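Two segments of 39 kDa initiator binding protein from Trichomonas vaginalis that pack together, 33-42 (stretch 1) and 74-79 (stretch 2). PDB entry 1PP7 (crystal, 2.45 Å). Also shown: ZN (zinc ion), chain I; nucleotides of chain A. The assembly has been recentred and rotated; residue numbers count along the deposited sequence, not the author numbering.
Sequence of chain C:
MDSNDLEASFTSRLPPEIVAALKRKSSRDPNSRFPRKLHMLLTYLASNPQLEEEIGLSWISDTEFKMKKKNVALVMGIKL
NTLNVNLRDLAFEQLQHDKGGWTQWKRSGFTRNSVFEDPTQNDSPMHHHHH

Stretch 1 33-42: RFPRKLHMLL
Stretch 2 (74-79) LVMGIK

This is a small, largely apolar contact in which Met76 of one stretch reaches onto a helix face of the other. No hydrogen bond crosses it, and 224 Å² is buried in all. Stretch 1 is helical from Phe34 to Leu42, with Arg33 as N-cap; its i to i+4 hydrogen bonds start with Lys37 N to Arg33 O at 3.0 Å. Stretch 2 enters in a helix that begins earlier in the chain. Gly77 is the first residue to leave helical phi/psi, at 77/34, a positive phi that favours glycine, in a Schellman motif; Gly77 N donates a hydrogen bond to Leu74 O at 2.8 Å.

In register, Lys37 and Met76 have the nearest CA atoms, 8.4 Å apart. Met76 (chi1 m, chi2 t, chi3 131°) points toward stretch 1 and has the largest covered area, 86 Å², ahead of Phe34 (41 Å²) and Leu41 (35 Å²). Its flexible, unbranched chain puts CE 3.7 Å from Phe34 CE2, 3.9 Å from Lys37 CB and 4.0 Å from Leu38 N. Phe34 (chi1 t, chi2 -94°) leaves its backbone sideways, but its ring end comes nearer. Met76 SD lies 5.0 Å from the Phe34 ring centroid, obliquely. Ile78 (-136/149, chi1 p, chi2 t) adds CD1 at 4.4 Å from Phe34 CE2. One turn beyond Lys37, Leu41 CD1 (chi1 -131°, chi2 -142°) meets Val75 CG2 (chi1 m) at 3.9 Å; both residues point toward the other stretch. Phe34, Leu41, Val75 and Ile78 are buried, and their apolar side chains suit places with no polar partner across the contact.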

# COMPACT_ATOMS: atom_id res chain seq x y z
N ARG C 33 9.76 5.26 -4.99
CA ARG C 33 9.98 4.33 -3.88
C ARG C 33 8.71 3.73 -3.21
O ARG C 33 7.63 4.32 -3.23
CB ARG C 33 10.91 4.94 -2.85
CG ARG C 33 12.23 5.16 -3.50
CD ARG C 33 13.25 5.71 -2.61
NE ARG C 33 13.58 4.70 -1.61
CZ ARG C 33 14.66 4.76 -0.84
NH1 ARG C 33 15.50 5.79 -0.95
NH2 ARG C 33 14.92 3.78 0.02
N PHE C 34 8.87 2.54 -2.65
CA PHE C 34 7.76 1.79 -2.01
C PHE C 34 6.88 2.57 -1.01
O PHE C 34 5.66 2.51 -1.07
CB PHE C 34 8.35 0.52 -1.35
CG PHE C 34 7.34 -0.29 -0.62
CD1 PHE C 34 7.13 -0.09 0.76
CD2 PHE C 34 6.53 -1.18 -1.30
CE1 PHE C 34 6.13 -0.79 1.44
CE2 PHE C 34 5.52 -1.87 -0.61
CZ PHE C 34 5.34 -1.66 0.78
N PRO C 35 7.49 3.34 -0.08
CA PRO C 35 6.72 4.12 0.90
C PRO C 35 5.71 5.02 0.21
O PRO C 35 4.53 5.01 0.61
CB PRO C 35 7.78 4.96 1.64
CG PRO C 35 9.00 4.14 1.52
CD PRO C 35 8.94 3.60 0.08
N ARG C 36 6.17 5.79 -0.81
CA ARG C 36 5.29 6.73 -1.49
C ARG C 36 4.33 6.03 -2.42
O ARG C 36 3.26 6.57 -2.74
CB ARG C 36 6.06 7.80 -2.23
CG ARG C 36 6.75 8.76 -1.31
CD ARG C 36 7.09 9.98 -2.07
NE ARG C 36 7.97 10.90 -1.37
CZ ARG C 36 8.34 12.04 -1.92
NH1 ARG C 36 7.88 12.30 -3.16
NH2 ARG C 36 9.09 12.95 -1.26
N LYS C 37 4.70 4.83 -2.87
CA LYS C 37 3.74 4.07 -3.65
C LYS C 37 2.65 3.62 -2.64
O LYS C 37 1.45 3.77 -2.92
CB LYS C 37 4.39 2.86 -4.31
CG LYS C 37 5.38 3.29 -5.38
CD LYS C 37 6.29 2.17 -5.80
CE LYS C 37 6.58 2.26 -7.29
NZ LYS C 37 7.73 1.39 -7.75
N LEU C 38 3.03 3.12 -1.47
CA LEU C 38 2.02 2.70 -0.51
C LEU C 38 1.17 3.90 -0.18
O LEU C 38 -0.05 3.80 -0.15
CB LEU C 38 2.62 2.20 0.81
CG LEU C 38 2.24 0.79 1.26
CD1 LEU C 38 2.58 0.59 2.73
CD2 LEU C 38 0.76 0.53 0.95
N HIS C 39 1.84 5.03 0.02
CA HIS C 39 1.16 6.23 0.42
C HIS C 39 0.22 6.75 -0.63
O HIS C 39 -0.92 7.15 -0.29
CB HIS C 39 2.17 7.33 0.87
CG HIS C 39 1.59 8.31 1.84
ND1 HIS C 39 1.00 9.49 1.44
CD2 HIS C 39 1.38 8.21 3.18
CE1 HIS C 39 0.45 10.09 2.49
NE2 HIS C 39 0.67 9.33 3.56
N MET C 40 0.63 6.77 -1.89
CA MET C 40 -0.31 7.25 -2.91
C MET C 40 -1.49 6.30 -3.01
O MET C 40 -2.55 6.72 -3.32
CB MET C 40 0.31 7.30 -4.29
CG MET C 40 1.42 8.28 -4.38
SD MET C 40 2.21 8.22 -6.02
CE MET C 40 3.97 7.68 -5.65
N LEU C 41 -1.27 5.02 -2.74
CA LEU C 41 -2.30 4.01 -2.87
C LEU C 41 -3.35 4.24 -1.80
O LEU C 41 -4.51 4.32 -2.06
CB LEU C 41 -1.70 2.62 -2.69
CG LEU C 41 -2.07 1.62 -3.75
CD1 LEU C 41 -2.29 0.24 -3.14
CD2 LEU C 41 -3.34 2.09 -4.44
N LEU C 42 -2.85 4.36 -0.58
CA LEU C 42 -3.60 4.60 0.63
C LEU C 42 -4.41 5.89 0.44
O LEU C 42 -5.64 5.93 0.66
CB LEU C 42 -2.57 4.75 1.72
CG LEU C 42 -2.64 4.13 3.10
CD1 LEU C 42 -3.73 3.14 3.27
CD2 LEU C 42 -1.28 3.57 3.38
N LEU C 74 -0.60 -7.86 -4.98
CA LEU C 74 -1.08 -7.97 -6.36
C LEU C 74 -1.17 -6.66 -7.10
O LEU C 74 -0.48 -6.48 -8.11
CB LEU C 74 -2.48 -8.62 -6.46
CG LEU C 74 -2.51 -10.11 -6.14
CD1 LEU C 74 -3.96 -10.61 -6.03
CD2 LEU C 74 -1.79 -10.84 -7.21
N VAL C 75 -2.00 -5.74 -6.61
CA VAL C 75 -2.14 -4.46 -7.30
C VAL C 75 -0.79 -3.74 -7.49
O VAL C 75 -0.65 -2.89 -8.39
CB VAL C 75 -3.14 -3.53 -6.56
CG1 VAL C 75 -4.37 -4.30 -6.16
CG2 VAL C 75 -2.56 -2.98 -5.34
N MET C 76 0.21 -4.09 -6.68
CA MET C 76 1.52 -3.46 -6.75
C MET C 76 2.49 -4.15 -7.67
O MET C 76 3.55 -3.58 -8.03
CB MET C 76 2.15 -3.38 -5.39
CG MET C 76 1.58 -2.34 -4.52
SD MET C 76 2.69 -2.23 -3.13
CE MET C 76 3.00 -0.53 -2.98
N GLY C 77 2.12 -5.36 -8.06
CA GLY C 77 2.94 -6.16 -8.95
C GLY C 77 4.14 -6.82 -8.30
O GLY C 77 5.19 -6.95 -8.94
N ILE C 78 4.04 -7.24 -7.04
CA ILE C 78 5.18 -7.88 -6.40
C ILE C 78 4.71 -9.08 -5.64
O ILE C 78 3.57 -9.12 -5.19
CB ILE C 78 5.96 -6.88 -5.45
CG1 ILE C 78 5.04 -6.43 -4.28
CG2 ILE C 78 6.47 -5.66 -6.30
CD1 ILE C 78 5.54 -5.25 -3.44
N LYS C 79 5.56 -10.08 -5.55
CA LYS C 79 5.19 -11.29 -4.79
C LYS C 79 4.90 -10.94 -3.31
O LYS C 79 5.42 -9.95 -2.79
CB LYS C 79 6.35 -12.30 -4.81
CG LYS C 79 6.98 -12.57 -6.14
CD LYS C 79 6.33 -13.75 -6.83
CE LYS C 79 5.05 -13.34 -7.58
NZ LYS C 79 5.31 -12.66 -8.90
ZN ZN I . 1.34 10.67 -0.21
P DC A 6 12.71 1.09 -2.35
OP1 DC A 6 11.36 1.12 -3.01
OP2 DC A 6 13.07 2.11 -1.30
O5' DC A 6 12.99 -0.39 -1.78
C5' DC A 6 12.28 -1.55 -2.26
C4' DC A 6 12.69 -1.92 -3.67
O4' DC A 6 14.11 -2.19 -3.69
C3' DC A 6 12.03 -3.17 -4.26
O3' DC A 6 11.40 -2.89 -5.50
C2' DC A 6 13.16 -4.15 -4.52
C1' DC A 6 14.38 -3.27 -4.58
N1 DC A 6 15.61 -3.92 -4.10
C2 DC A 6 16.21 -4.89 -4.90
O2 DC A 6 15.66 -5.24 -5.95
N3 DC A 6 17.37 -5.44 -4.49
C4 DC A 6 17.92 -5.06 -3.33
N4 DC A 6 19.07 -5.63 -2.98
C5 DC A 6 17.32 -4.09 -2.48
C6 DC A 6 16.17 -3.55 -2.90
P DA A 5 18.68 4.19 -2.49
OP1 DA A 5 18.34 5.62 -2.53
OP2 DA A 5 19.26 3.58 -1.26
O5' DA A 5 17.38 3.38 -2.86
C5' DA A 5 16.76 3.55 -4.13
C4' DA A 5 15.85 2.37 -4.39
O4' DA A 5 16.64 1.28 -4.89
C3' DA A 5 15.13 1.82 -3.15
O3' DA A 5 13.82 1.34 -3.51
C2' DA A 5 16.03 0.67 -2.75
C1' DA A 5 16.41 0.15 -4.11
N9 DA A 5 17.59 -0.71 -4.21
C8 DA A 5 18.58 -0.95 -3.28
N7 DA A 5 19.46 -1.85 -3.65
C5 DA A 5 19.04 -2.23 -4.92
C6 DA A 5 19.54 -3.19 -5.82
N6 DA A 5 20.67 -3.90 -5.59
N1 DA A 5 18.84 -3.39 -6.97
C2 DA A 5 17.74 -2.63 -7.21
N3 DA A 5 17.20 -1.66 -6.44
C4 DA A 5 17.90 -1.52 -5.29
P DT A 8 9.02 -9.86 -7.62
OP1 DT A 8 8.34 -9.86 -8.94
OP2 DT A 8 8.23 -9.63 -6.41
O5' DT A 8 9.85 -11.18 -7.40
C5' DT A 8 10.92 -11.42 -8.29
C4' DT A 8 11.65 -12.68 -7.92
O4' DT A 8 12.68 -12.32 -7.01
C3' DT A 8 10.82 -13.76 -7.24
O3' DT A 8 10.95 -14.98 -7.96
C2' DT A 8 11.46 -13.90 -5.88
C1' DT A 8 12.82 -13.32 -6.05
N1 DT A 8 13.40 -12.67 -4.84
C2 DT A 8 14.70 -13.02 -4.47
O2 DT A 8 15.39 -13.75 -5.12
N3 DT A 8 15.15 -12.44 -3.32
C4 DT A 8 14.50 -11.50 -2.55
O4 DT A 8 15.07 -11.01 -1.57
C5 DT A 8 13.15 -11.15 -3.01
C7 DT A 8 12.36 -10.12 -2.26
C6 DT A 8 12.68 -11.76 -4.11
O HOH W 1 -0.54 10.90 -1.55